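Local coordinates for protein insulinase family protease (Yersinia pestis, PDB 3GO9) that probably belongs to the insulinase (M16) family of peptidases and binds zinc ions, its own activity and substrate not being established, at residues 209-214 and 238-243; 110-115 and 244-249; 65-70 and 196-201; 52-57 and 114-119; 25-30 and 39-44. All coordinates share one frame; numbering follows the deposited sequence.

Contact 1 of 5, residues 209-214 and 238-243; sequences PDAMTL and GKRTAP
D210 takes the backbone N-H of R240 on its carboxylate: N to OD2 is 2.9 Å, the angle at the hydrogen is 165°, and the donor arrives on the syn lone pair, the side turned to OD1. With chi1 63°, CG lies between backbone N and carbonyl carbon, and OD2 extends beyond. A water that donates to OD2 from 2.6 Å also accepts from NZ of K239. Since K239 NZ lies 4.5 Å from D210 OD2, beyond salt-bridge range, the charges are linked through this water. The two side chains cross at about a right angle, with CG of K239 3.4 Å from OD2 of D210. The other oxygen, OD1, is hydrogen-bonded to T208 OG1, so both carboxylate oxygens have partners. The guanidinium of R240 carries A211 CB 3.3 Å above one face, displaced toward the rim where NH2 lies. That NH2 is satisfied elsewhere, by the carbonyl oxygens of W206 and N57, while NE makes a weak bond to T208. P209 CD meets O of G238 at 3.5 Å. The contact lies at the start of strand 212-218, which runs between strands 36-41 and 50-56, and loop 238-243 passes this strand end after leaving helix 222-233.

Contact 2 of 5, residues 110-115 and 244-249; sequences SYDFTL and AAVATL
D112 and A247 meet through one backbone donor: N of A247 lies 2.8 Å from OD2 of D112, with 161° at the hydrogen, and it approaches from above the carboxylate, 40° out of its plane. A chi1 of 66° puts CG of D112 between the backbone N and the carbonyl carbon, the crowded position, and OD2 beyond it meets A247 N. The backbone itself sets CB, 3.3 Å from A245 O. The second oxygen, OD1, lies in plane at the edge of the F113 ring, whose one face is covered by CB of S110. Y111 behaves differently: its CB touches A247 CB at 3.9 Å, but the ring then leads away from the linker, and its hydroxyl is hydrogen-bonded to W172. A water 2.8 Å from D112 O and 2.7 Å from A245 O lies between the two backbones. Within 110-115, the bond from S110 N to F113 O, 2.8 Å, closes the turn between antiparallel strands 107-109 and 114-120. The arrangement is a beta-hairpin turn docked against an extended linker, which runs on to strand 257-261 of the second sheet, consistent with the two-domain architecture of M16 peptidases.

Contact 3 of 5, residues 65-70 and 196-201; sequences TQEVGF and VEKLKQ
F70 and L199 supply the apolar part. CD1 of L199 stands over one face of the F70 ring, 3.8 Å from its centroid and 22° off the normal, a CH-pi contact displaced toward the rim. The helix backbone comes close too, with CE2 of F70 3.5 Å from L199 CA. The opposite face is covered by CA of E67, 3.7 Å above the ring centre, so the phenyl group is sandwiched between its own turn and helix 196-206. The L199 side chain also touches L73, L74 and L77 of helix 70-80.

Van der Waals contact by a charged residue comes next. In K198 the bend at chi3 turns CE, and NZ beyond it lies 3.7 Å from CB of Q66; the glutamine's own end leads away. NZ of K198 stays 5.8 Å from E67 OE2, so the opposite charges can attract each other only weakly at that range.

Hydrogen bonds serve the loop itself. F70 N donates to E67 O at 3.0 Å, closing a type II turn, and E67 OE1 accepts from N64 N. G69 takes the N-cap position of helix 70-80. In active M16 peptidases the corresponding helix bears the HxxEH motif; here only its first histidine, H72, is kept and binds a zinc ion, and the contact packs the N-terminal end of this helix on helix 196-206.

Contact 4 of 5, residues 52-57 and 114-119; sequences LRLIVN and TLYSLS
L54 and Y116 form the central hydrogen-bonded pair of an antiparallel beta pairing within the seven-stranded mixed sheet; the axes of the strand segments approach to 4.6 Å, at an angle of 166°. L54 N donates to Y116 O at 2.9 Å, and Y116 N donates to L54 O at 2.8 Å. L52 with L118 and V56 with T114 are joined by the same reciprocal bonds, giving six in all. R53-S117 and I55-L115 are the non-hydrogen-bonded pairs between them, where CA-H...O contacts fill in, as from R53 CA to Y116 O at 3.2 Å.

The side chains alternate. L52, L54, V56, T114, Y116 and L118 lie on one face, where CG2 of V56 approaches the edge of the Y116 ring at CE2. Helix 125-140 covers this side, and Y207 is hydrogen-bonded to the Y116 hydroxyl. On the other face R53, I55 and L115 rest on L396 of helix 388-401, and S117 on L104. There CG1 of I55 is packed tightly on CD1 of L115, 3.5 Å away.

Further out, R53 is positioned by a salt bridge from NH2 to E51. Its chain bends at chi2 (-76°), setting CD 3.1 Å from S117 OG. L52 O accepts from two donors: the backbone N of L118, and R53 NH1 at 3.0 Å, which comes from well above the carbonyl plane, 66° out of it.

Contact 5 of 5, residues 25-30 and 39-44; sequences AWQQGK and LLATPQ
Q27 O accepts the shortest sound bond here, from L39 N at 2.8 Å, with 161° at the hydrogen and the donor in the carbonyl plane. The return bond, from Q27 N to L39 O, is 2.9 Å and more bent. Together they make Q27-L39 a hydrogen-bonded pair of the antiparallel beta hairpin 26-30/36-41. The side chains of this pair lie side by side, pointing the same way, and L39 also rests on helix 222-233.

The other face of the hairpin carries W26 and L40, crossing at about a right angle. CB of L40 stands 3.5 Å from the centroid of the six-membered ring of W26, 7° off the normal, a CH-pi contact. The indole also makes a cation-pi contact with R395 of helix 388-401. A water that accepts from A41 N also lies 2.9 Å from OE1 of Q27. L40 CG is anti to the backbone N (chi1 -177°); beyond it, CD2 approaches the indole, and CD1 meets A25, 3.7 Å from CB and 3.4 Å from O.

How the contacts relate
Contacts 1, 2, 4 and 5 all reach the seven-stranded sheet, whereas contact 3 fixes a loop to a helix beside it. Contact 4 is the core: every touching residue is buried, and regular backbone bonding does most of the work. Contact 5 is the edge hairpin of the same sheet, with fewer bonds and a water. The second segments of contacts 1 and 2 are successive parts of one loop, and the two share a chemistry, an aspartate oxygen gripping a loop N-H, with solvent close by. Contact 1 joins contact 4 directly, through A211 with N57 and T213 with I55; contact 2 shares T114 and L115 with it. Contact 3, buried too, relies on aromatic packing.

Contact 1 of 5, residues 209-214 and 238-243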
# COMPACT_ATOMS: atom_id res chain seq x y z
N PRO A 209 -17.51 1.65 -16.08
CA PRO A 209 -17.95 1.89 -14.69
C PRO A 209 -17.77 0.68 -13.81
O PRO A 209 -17.58 0.80 -12.59
CB PRO A 209 -19.42 2.30 -14.81
CG PRO A 209 -19.82 1.96 -16.24
CD PRO A 209 -18.53 2.06 -17.04
N ASP A 210 -17.84 -0.51 -14.43
CA ASP A 210 -17.62 -1.74 -13.69
C ASP A 210 -16.19 -1.96 -13.21
O ASP A 210 -15.94 -2.88 -12.40
CB ASP A 210 -18.12 -2.95 -14.53
CG ASP A 210 -17.36 -3.14 -15.82
OD1 ASP A 210 -16.89 -2.14 -16.40
OD2 ASP A 210 -17.30 -4.31 -16.31
N ALA A 211 -15.26 -1.11 -13.67
CA ALA A 211 -13.88 -1.14 -13.25
C ALA A 211 -13.54 0.04 -12.35
O ALA A 211 -12.37 0.30 -12.14
CB ALA A 211 -12.99 -1.14 -14.45
N MSE A 212 -14.55 0.70 -11.78
CA MSE A 212 -14.35 1.92 -10.99
C MSE A 212 -14.96 1.84 -9.61
O MSE A 212 -16.07 1.32 -9.45
CB MSE A 212 -14.94 3.15 -11.67
CG MSE A 212 -14.39 3.35 -13.07
SE MSE A 212 -15.05 4.98 -13.83
CE MSE A 212 -14.10 4.93 -15.53
N THR A 213 -14.27 2.41 -8.65
CA THR A 213 -14.80 2.61 -7.30
C THR A 213 -14.45 3.99 -6.82
O THR A 213 -13.25 4.38 -6.82
CB THR A 213 -14.26 1.61 -6.29
OG1 THR A 213 -14.45 0.26 -6.77
CG2 THR A 213 -14.90 1.76 -4.95
N LEU A 214 -15.48 4.70 -6.37
CA LEU A 214 -15.28 5.99 -5.71
C LEU A 214 -15.34 5.85 -4.20
O LEU A 214 -16.26 5.20 -3.68
CB LEU A 214 -16.36 6.98 -6.15
CG LEU A 214 -16.30 8.37 -5.50
CD1 LEU A 214 -15.15 9.21 -5.98
CD2 LEU A 214 -17.65 9.11 -5.74
N GLY A 238 -20.34 1.07 -20.78
CA GLY A 238 -19.30 0.11 -21.09
C GLY A 238 -19.17 -0.92 -20.00
O GLY A 238 -19.66 -0.74 -18.89
N LYS A 239 -18.60 -2.08 -20.37
CA LYS A 239 -18.44 -3.19 -19.46
C LYS A 239 -17.22 -3.93 -19.96
O LYS A 239 -16.98 -4.00 -21.20
CB LYS A 239 -19.69 -4.09 -19.47
CG LYS A 239 -19.75 -5.20 -18.45
CD LYS A 239 -21.01 -6.07 -18.65
CE LYS A 239 -20.89 -7.36 -17.86
NZ LYS A 239 -20.80 -7.11 -16.39
N ARG A 240 -16.44 -4.44 -19.03
CA ARG A 240 -15.29 -5.27 -19.32
C ARG A 240 -15.69 -6.68 -19.77
O ARG A 240 -16.40 -7.36 -19.07
CB ARG A 240 -14.49 -5.50 -18.05
CG ARG A 240 -13.92 -4.30 -17.50
CD ARG A 240 -12.93 -3.74 -18.45
NE ARG A 240 -12.18 -2.64 -17.90
CZ ARG A 240 -11.07 -2.67 -17.16
NH1 ARG A 240 -10.46 -3.74 -16.75
NH2 ARG A 240 -10.54 -1.52 -16.84
N THR A 241 -15.14 -7.17 -20.86
CA THR A 241 -15.40 -8.58 -21.17
C THR A 241 -14.64 -9.62 -20.27
O THR A 241 -15.17 -10.73 -20.07
CB THR A 241 -15.20 -8.95 -22.62
OG1 THR A 241 -13.90 -9.49 -22.77
CG2 THR A 241 -15.48 -7.75 -23.57
N ALA A 242 -13.44 -9.26 -19.74
CA ALA A 242 -12.61 -10.15 -18.87
C ALA A 242 -12.42 -9.55 -17.46
O ALA A 242 -12.60 -8.32 -17.27
CB ALA A 242 -11.24 -10.37 -19.51
N PRO A 243 -12.02 -10.38 -16.48
CA PRO A 243 -11.65 -9.76 -15.18
C PRO A 243 -10.51 -8.73 -15.38
O PRO A 243 -9.64 -8.91 -16.27
CB PRO A 243 -11.19 -10.96 -14.31
CG PRO A 243 -11.78 -12.23 -15.02
CD PRO A 243 -11.84 -11.85 -16.49
O HOH W 1 -18.55 -6.48 -15.49

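Contact 2 of 5, residues 110-115 and 244-249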
# COMPACT_ATOMS: atom_id res chain seq x y z
N SER A 110 -0.35 2.90 -12.27
CA SER A 110 0.44 1.76 -11.91
C SER A 110 0.18 0.64 -12.92
O SER A 110 -0.29 0.90 -14.03
CB SER A 110 0.09 1.38 -10.44
OG SER A 110 0.92 0.35 -9.93
N TYR A 111 0.56 -0.58 -12.57
CA TYR A 111 0.41 -1.71 -13.45
C TYR A 111 -1.04 -2.08 -13.67
O TYR A 111 -1.43 -2.43 -14.74
CB TYR A 111 1.19 -2.89 -12.80
CG TYR A 111 2.64 -2.66 -12.76
CD1 TYR A 111 3.43 -2.85 -13.91
CD2 TYR A 111 3.29 -2.17 -11.62
CE1 TYR A 111 4.81 -2.55 -13.87
CE2 TYR A 111 4.64 -1.91 -11.60
CZ TYR A 111 5.41 -2.12 -12.73
OH TYR A 111 6.78 -1.84 -12.70
N ASP A 112 -1.84 -2.04 -12.59
CA ASP A 112 -3.21 -2.53 -12.64
C ASP A 112 -4.26 -1.57 -12.12
O ASP A 112 -5.42 -1.94 -12.04
CB ASP A 112 -3.38 -3.91 -11.97
CG ASP A 112 -3.15 -3.93 -10.50
OD1 ASP A 112 -2.90 -2.87 -9.92
OD2 ASP A 112 -3.17 -5.08 -9.94
N PHE A 113 -3.86 -0.33 -11.89
CA PHE A 113 -4.79 0.70 -11.49
C PHE A 113 -4.31 2.09 -11.83
O PHE A 113 -3.12 2.35 -12.03
CB PHE A 113 -5.14 0.63 -9.97
CG PHE A 113 -4.05 1.07 -9.07
CD1 PHE A 113 -3.94 2.41 -8.67
CD2 PHE A 113 -3.10 0.14 -8.59
CE1 PHE A 113 -2.93 2.81 -7.81
CE2 PHE A 113 -2.04 0.57 -7.77
CZ PHE A 113 -1.99 1.85 -7.35
N THR A 114 -5.28 3.00 -11.87
CA THR A 114 -5.07 4.45 -11.81
C THR A 114 -5.88 5.00 -10.64
O THR A 114 -7.07 4.67 -10.49
CB THR A 114 -5.58 5.07 -13.10
OG1 THR A 114 -4.78 4.54 -14.17
CG2 THR A 114 -5.44 6.59 -13.16
N LEU A 115 -5.30 5.89 -9.86
CA LEU A 115 -5.95 6.43 -8.67
C LEU A 115 -5.97 7.94 -8.80
O LEU A 115 -4.87 8.57 -8.85
CB LEU A 115 -5.15 6.05 -7.41
CG LEU A 115 -5.58 6.72 -6.09
CD1 LEU A 115 -6.94 6.20 -5.73
CD2 LEU A 115 -4.60 6.44 -4.94
N ALA A 244 -10.52 -7.66 -14.59
CA ALA A 244 -9.42 -6.70 -14.67
C ALA A 244 -8.07 -7.39 -14.38
O ALA A 244 -7.98 -8.35 -13.61
CB ALA A 244 -9.61 -5.48 -13.69
N ALA A 245 -7.04 -6.89 -15.03
CA ALA A 245 -5.67 -7.26 -14.74
C ALA A 245 -5.32 -7.12 -13.27
O ALA A 245 -5.72 -6.14 -12.59
CB ALA A 245 -4.73 -6.40 -15.56
N VAL A 246 -4.56 -8.11 -12.77
CA VAL A 246 -4.01 -8.09 -11.45
C VAL A 246 -2.49 -8.24 -11.56
O VAL A 246 -1.92 -9.11 -12.29
CB VAL A 246 -4.65 -9.21 -10.55
CG1 VAL A 246 -3.96 -9.29 -9.20
CG2 VAL A 246 -6.14 -8.94 -10.36
N ALA A 247 -1.80 -7.32 -10.92
CA ALA A 247 -0.36 -7.33 -11.00
C ALA A 247 0.11 -8.37 -9.95
O ALA A 247 -0.25 -8.26 -8.78
CB ALA A 247 0.18 -5.99 -10.68
N THR A 248 0.94 -9.31 -10.40
CA THR A 248 1.57 -10.35 -9.54
C THR A 248 3.11 -10.51 -9.77
O THR A 248 3.63 -10.54 -10.90
CB THR A 248 0.97 -11.71 -9.86
OG1 THR A 248 1.29 -12.07 -11.20
CG2 THR A 248 -0.56 -11.66 -9.64
N LEU A 249 3.82 -10.65 -8.65
CA LEU A 249 5.30 -10.84 -8.68
C LEU A 249 5.68 -12.31 -8.59
O LEU A 249 4.94 -13.09 -8.01
CB LEU A 249 5.89 -10.11 -7.52
CG LEU A 249 5.92 -8.60 -7.53
CD1 LEU A 249 6.34 -8.05 -6.18
CD2 LEU A 249 6.90 -8.16 -8.63
O HOH W 2 -6.24 -3.83 -13.90

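Contact 3 of 5, residues 65-70 and 196-201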
# COMPACT_ATOMS: atom_id res chain seq x y z
N THR A 65 1.59 -3.05 -27.31
CA THR A 65 2.76 -2.26 -27.61
C THR A 65 2.53 -1.02 -28.42
O THR A 65 3.43 -0.18 -28.44
CB THR A 65 3.88 -3.07 -28.30
OG1 THR A 65 3.36 -3.66 -29.46
CG2 THR A 65 4.38 -4.12 -27.38
N GLN A 66 1.35 -0.84 -29.00
CA GLN A 66 0.99 0.38 -29.68
C GLN A 66 0.39 1.41 -28.73
O GLN A 66 -0.13 2.44 -29.20
CB GLN A 66 0.01 0.08 -30.80
CG GLN A 66 0.56 -0.99 -31.77
CD GLN A 66 1.92 -0.64 -32.25
OE1 GLN A 66 2.91 -1.28 -31.88
NE2 GLN A 66 2.00 0.38 -33.09
N GLU A 67 0.35 1.07 -27.43
CA GLU A 67 -0.35 1.88 -26.42
C GLU A 67 0.51 2.21 -25.23
O GLU A 67 -0.02 2.58 -24.18
CB GLU A 67 -1.62 1.17 -25.92
CG GLU A 67 -2.65 0.94 -27.07
CD GLU A 67 -3.75 -0.03 -26.72
OE1 GLU A 67 -3.58 -0.91 -25.80
OE2 GLU A 67 -4.84 0.09 -27.34
N VAL A 68 1.82 2.04 -25.36
CA VAL A 68 2.75 2.25 -24.29
C VAL A 68 2.58 3.66 -23.75
O VAL A 68 2.59 4.64 -24.51
CB VAL A 68 4.20 2.04 -24.80
CG1 VAL A 68 5.20 2.49 -23.76
CG2 VAL A 68 4.40 0.55 -25.22
N GLY A 69 2.38 3.74 -22.44
CA GLY A 69 2.27 5.03 -21.76
C GLY A 69 0.88 5.65 -21.79
O GLY A 69 0.67 6.74 -21.21
N PHE A 70 -0.07 5.02 -22.50
CA PHE A 70 -1.42 5.58 -22.64
C PHE A 70 -2.11 5.75 -21.28
O PHE A 70 -2.71 6.80 -21.02
CB PHE A 70 -2.31 4.73 -23.57
CG PHE A 70 -2.11 4.96 -25.04
CD1 PHE A 70 -1.01 5.63 -25.56
CD2 PHE A 70 -3.09 4.53 -25.91
CE1 PHE A 70 -0.93 5.86 -26.92
CE2 PHE A 70 -3.00 4.74 -27.25
CZ PHE A 70 -1.92 5.38 -27.77
N VAL A 196 -4.03 9.90 -31.78
CA VAL A 196 -5.03 10.39 -30.83
C VAL A 196 -6.29 9.51 -30.92
O VAL A 196 -6.94 9.22 -29.90
CB VAL A 196 -5.31 11.91 -31.01
CG1 VAL A 196 -6.49 12.34 -30.22
CG2 VAL A 196 -4.03 12.75 -30.66
N GLU A 197 -6.60 9.00 -32.12
CA GLU A 197 -7.77 8.14 -32.27
C GLU A 197 -7.60 6.84 -31.47
O GLU A 197 -8.55 6.39 -30.80
CB GLU A 197 -8.07 7.89 -33.74
CG GLU A 197 -8.45 9.19 -34.50
CD GLU A 197 -9.74 9.80 -34.00
OE1 GLU A 197 -10.66 9.04 -33.61
OE2 GLU A 197 -9.84 11.05 -34.00
N LYS A 198 -6.41 6.28 -31.49
CA LYS A 198 -6.13 5.04 -30.78
C LYS A 198 -6.16 5.30 -29.27
O LYS A 198 -6.59 4.45 -28.48
CB LYS A 198 -4.80 4.44 -31.15
CG LYS A 198 -4.64 3.03 -30.61
CD LYS A 198 -3.51 2.27 -31.26
CE LYS A 198 -4.00 1.50 -32.50
NZ LYS A 198 -3.03 0.43 -32.88
N LEU A 199 -5.67 6.46 -28.88
CA LEU A 199 -5.74 6.84 -27.46
C LEU A 199 -7.19 6.91 -26.98
O LEU A 199 -7.50 6.47 -25.87
CB LEU A 199 -4.97 8.13 -27.25
CG LEU A 199 -4.93 8.70 -25.84
CD1 LEU A 199 -4.30 7.77 -24.80
CD2 LEU A 199 -4.24 10.03 -25.81
N LYS A 200 -8.08 7.51 -27.78
CA LYS A 200 -9.48 7.64 -27.38
C LYS A 200 -10.11 6.24 -27.30
O LYS A 200 -10.89 5.96 -26.42
CB LYS A 200 -10.25 8.45 -28.42
CG LYS A 200 -9.87 9.89 -28.56
CD LYS A 200 -10.79 10.55 -29.66
CE LYS A 200 -10.13 11.73 -30.37
NZ LYS A 200 -11.10 12.73 -30.86
N GLN A 201 -9.76 5.38 -28.22
CA GLN A 201 -10.29 4.03 -28.24
C GLN A 201 -9.86 3.26 -26.99
O GLN A 201 -10.66 2.57 -26.35
CB GLN A 201 -9.84 3.31 -29.50
CG GLN A 201 -10.52 3.88 -30.71
CD GLN A 201 -10.16 3.14 -31.99
OE1 GLN A 201 -8.98 2.91 -32.30
NE2 GLN A 201 -11.19 2.77 -32.76

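Contact 4 of 5, residues 52-57 and 114-119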
# COMPACT_ATOMS: atom_id res chain seq x y z
N LEU A 52 -11.55 12.37 -1.45
CA LEU A 52 -12.17 11.61 -2.50
C LEU A 52 -11.10 10.83 -3.26
O LEU A 52 -10.03 11.36 -3.62
CB LEU A 52 -12.94 12.53 -3.47
CG LEU A 52 -14.11 13.33 -2.91
CD1 LEU A 52 -13.62 14.64 -2.41
CD2 LEU A 52 -15.08 13.60 -4.04
N ARG A 53 -11.39 9.57 -3.59
CA ARG A 53 -10.48 8.77 -4.37
C ARG A 53 -11.30 8.04 -5.43
O ARG A 53 -12.33 7.44 -5.10
CB ARG A 53 -9.72 7.75 -3.49
CG ARG A 53 -8.95 8.40 -2.40
CD ARG A 53 -7.67 9.06 -2.84
NE ARG A 53 -6.98 9.47 -1.63
CZ ARG A 53 -7.23 10.60 -0.96
NH1 ARG A 53 -8.05 11.51 -1.42
NH2 ARG A 53 -6.69 10.82 0.22
N LEU A 54 -10.86 8.09 -6.68
CA LEU A 54 -11.49 7.29 -7.71
C LEU A 54 -10.44 6.34 -8.17
O LEU A 54 -9.41 6.76 -8.73
CB LEU A 54 -12.01 8.15 -8.89
CG LEU A 54 -12.63 7.35 -10.06
CD1 LEU A 54 -14.00 6.74 -9.63
CD2 LEU A 54 -12.82 8.29 -11.26
N ILE A 55 -10.68 5.05 -7.94
CA ILE A 55 -9.81 4.01 -8.51
C ILE A 55 -10.45 3.46 -9.76
O ILE A 55 -11.64 3.09 -9.80
CB ILE A 55 -9.53 2.82 -7.52
CG1 ILE A 55 -8.76 3.27 -6.32
CG2 ILE A 55 -8.69 1.69 -8.27
CD1 ILE A 55 -8.63 2.15 -5.21
N VAL A 56 -9.65 3.44 -10.81
CA VAL A 56 -10.04 2.84 -12.11
C VAL A 56 -9.08 1.66 -12.28
O VAL A 56 -7.86 1.84 -12.22
CB VAL A 56 -9.88 3.83 -13.29
CG1 VAL A 56 -10.33 3.17 -14.62
CG2 VAL A 56 -10.69 5.17 -13.05
N ASN A 57 -9.61 0.46 -12.50
CA ASN A 57 -8.78 -0.74 -12.63
C ASN A 57 -8.18 -0.84 -14.04
O ASN A 57 -8.45 -1.82 -14.78
CB ASN A 57 -9.61 -1.98 -12.32
CG ASN A 57 -10.09 -2.02 -10.91
OD1 ASN A 57 -9.38 -1.59 -9.96
ND2 ASN A 57 -11.27 -2.58 -10.75
N THR A 114 -5.28 3.00 -11.87
CA THR A 114 -5.07 4.45 -11.81
C THR A 114 -5.88 5.00 -10.64
O THR A 114 -7.07 4.67 -10.49
CB THR A 114 -5.58 5.07 -13.10
OG1 THR A 114 -4.78 4.54 -14.17
CG2 THR A 114 -5.44 6.59 -13.16
N LEU A 115 -5.30 5.89 -9.86
CA LEU A 115 -5.95 6.43 -8.67
C LEU A 115 -5.97 7.94 -8.80
O LEU A 115 -4.87 8.57 -8.85
CB LEU A 115 -5.15 6.05 -7.41
CG LEU A 115 -5.58 6.72 -6.09
CD1 LEU A 115 -6.94 6.20 -5.73
CD2 LEU A 115 -4.60 6.44 -4.94
N TYR A 116 -7.19 8.52 -8.85
CA TYR A 116 -7.39 9.97 -8.83
C TYR A 116 -7.68 10.42 -7.40
O TYR A 116 -8.47 9.78 -6.71
CB TYR A 116 -8.58 10.37 -9.72
CG TYR A 116 -8.32 10.11 -11.20
CD1 TYR A 116 -7.68 11.01 -11.96
CD2 TYR A 116 -8.68 8.89 -11.79
CE1 TYR A 116 -7.50 10.80 -13.31
CE2 TYR A 116 -8.40 8.64 -13.15
CZ TYR A 116 -7.84 9.62 -13.89
OH TYR A 116 -7.49 9.47 -15.23
N SER A 117 -7.10 11.55 -6.98
CA SER A 117 -7.22 11.97 -5.59
C SER A 117 -7.52 13.46 -5.50
O SER A 117 -6.77 14.28 -6.06
CB SER A 117 -5.95 11.69 -4.78
OG SER A 117 -5.54 10.31 -4.77
N LEU A 118 -8.55 13.79 -4.74
CA LEU A 118 -8.89 15.16 -4.37
C LEU A 118 -9.09 15.26 -2.85
O LEU A 118 -9.60 14.34 -2.20
CB LEU A 118 -10.13 15.65 -5.10
CG LEU A 118 -9.89 16.12 -6.53
CD1 LEU A 118 -11.10 16.03 -7.44
CD2 LEU A 118 -9.44 17.59 -6.48
N SER A 119 -8.70 16.39 -2.27
CA SER A 119 -8.83 16.66 -0.84
C SER A 119 -9.40 18.07 -0.76
O SER A 119 -8.72 19.02 -1.19
CB SER A 119 -7.42 16.67 -0.19
OG SER A 119 -7.48 17.15 1.17

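Contact 5 of 5, residues 25-30 and 39-44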
# COMPACT_ATOMS: atom_id res chain seq x y z
N ALA A 25 -19.43 1.00 9.37
CA ALA A 25 -19.22 2.42 9.19
C ALA A 25 -18.98 2.78 7.71
O ALA A 25 -19.29 3.92 7.28
CB ALA A 25 -18.09 2.89 10.02
N TRP A 26 -18.43 1.85 6.93
CA TRP A 26 -18.20 2.03 5.49
C TRP A 26 -19.44 1.63 4.72
O TRP A 26 -19.64 0.40 4.52
CB TRP A 26 -16.99 1.26 5.00
CG TRP A 26 -15.71 1.96 5.22
CD1 TRP A 26 -14.85 1.80 6.24
CD2 TRP A 26 -15.16 2.94 4.39
NE1 TRP A 26 -13.78 2.60 6.09
CE2 TRP A 26 -13.95 3.36 4.96
CE3 TRP A 26 -15.60 3.54 3.20
CZ2 TRP A 26 -13.16 4.30 4.39
CZ3 TRP A 26 -14.79 4.48 2.61
CH2 TRP A 26 -13.57 4.86 3.21
N GLN A 27 -20.24 2.64 4.33
CA GLN A 27 -21.44 2.52 3.54
C GLN A 27 -21.04 2.23 2.12
O GLN A 27 -20.12 2.85 1.59
CB GLN A 27 -22.28 3.78 3.54
CG GLN A 27 -22.55 4.37 4.94
CD GLN A 27 -23.26 5.69 4.91
OE1 GLN A 27 -22.86 6.63 5.61
NE2 GLN A 27 -24.31 5.78 4.09
N GLN A 28 -21.71 1.29 1.49
CA GLN A 28 -21.33 0.96 0.11
C GLN A 28 -22.53 0.85 -0.79
O GLN A 28 -23.64 0.53 -0.36
CB GLN A 28 -20.60 -0.34 0.11
CG GLN A 28 -19.42 -0.39 1.10
CD GLN A 28 -18.69 -1.67 1.05
OE1 GLN A 28 -17.60 -1.76 0.51
NE2 GLN A 28 -19.28 -2.70 1.65
N GLY A 29 -22.34 1.15 -2.05
CA GLY A 29 -23.40 0.96 -3.01
C GLY A 29 -22.84 0.69 -4.39
O GLY A 29 -21.62 0.80 -4.63
N LYS A 30 -23.74 0.32 -5.29
CA LYS A 30 -23.41 0.03 -6.69
C LYS A 30 -24.50 0.68 -7.55
O LYS A 30 -25.67 0.57 -7.23
CB LYS A 30 -23.33 -1.48 -7.01
CG LYS A 30 -22.02 -2.08 -6.75
CD LYS A 30 -21.87 -3.50 -7.29
CE LYS A 30 -20.74 -4.22 -6.56
NZ LYS A 30 -19.37 -3.75 -6.94
N LEU A 39 -18.49 5.12 1.23
CA LEU A 39 -18.50 6.37 1.95
C LEU A 39 -18.28 6.09 3.46
O LEU A 39 -18.95 5.24 4.08
CB LEU A 39 -19.85 7.05 1.75
CG LEU A 39 -20.23 8.20 2.63
CD1 LEU A 39 -19.18 9.31 2.56
CD2 LEU A 39 -21.62 8.65 2.16
N LEU A 40 -17.37 6.83 4.05
CA LEU A 40 -17.16 6.82 5.46
C LEU A 40 -17.47 8.21 6.00
O LEU A 40 -16.69 9.13 5.83
CB LEU A 40 -15.68 6.47 5.81
CG LEU A 40 -15.38 6.36 7.31
CD1 LEU A 40 -16.22 5.28 7.99
CD2 LEU A 40 -13.87 6.18 7.64
N ALA A 41 -18.64 8.39 6.64
CA ALA A 41 -18.91 9.67 7.29
C ALA A 41 -18.10 9.78 8.59
O ALA A 41 -18.04 8.81 9.37
CB ALA A 41 -20.43 9.77 7.61
N THR A 42 -17.53 10.96 8.86
CA THR A 42 -16.66 11.15 10.02
C THR A 42 -17.13 12.34 10.86
O THR A 42 -16.51 13.41 10.88
CB THR A 42 -15.20 11.35 9.57
OG1 THR A 42 -15.11 12.52 8.74
CG2 THR A 42 -14.71 10.09 8.82
N PRO A 43 -18.20 12.14 11.60
CA PRO A 43 -18.63 13.25 12.45
C PRO A 43 -17.64 13.51 13.59
O PRO A 43 -17.72 14.58 14.19
CB PRO A 43 -19.98 12.73 13.01
CG PRO A 43 -19.92 11.28 12.89
CD PRO A 43 -19.14 11.01 11.65
N GLN A 44 -16.77 12.57 13.92
CA GLN A 44 -15.68 12.78 14.88
C GLN A 44 -14.57 13.67 14.31
O GLN A 44 -13.68 14.13 15.07
CB GLN A 44 -15.08 11.45 15.35
CG GLN A 44 -14.11 10.72 14.41
CD GLN A 44 -14.76 10.04 13.21
OE1 GLN A 44 -16.01 10.04 13.04
NE2 GLN A 44 -13.90 9.44 12.34
O HOH W 3 -20.44 6.16 7.08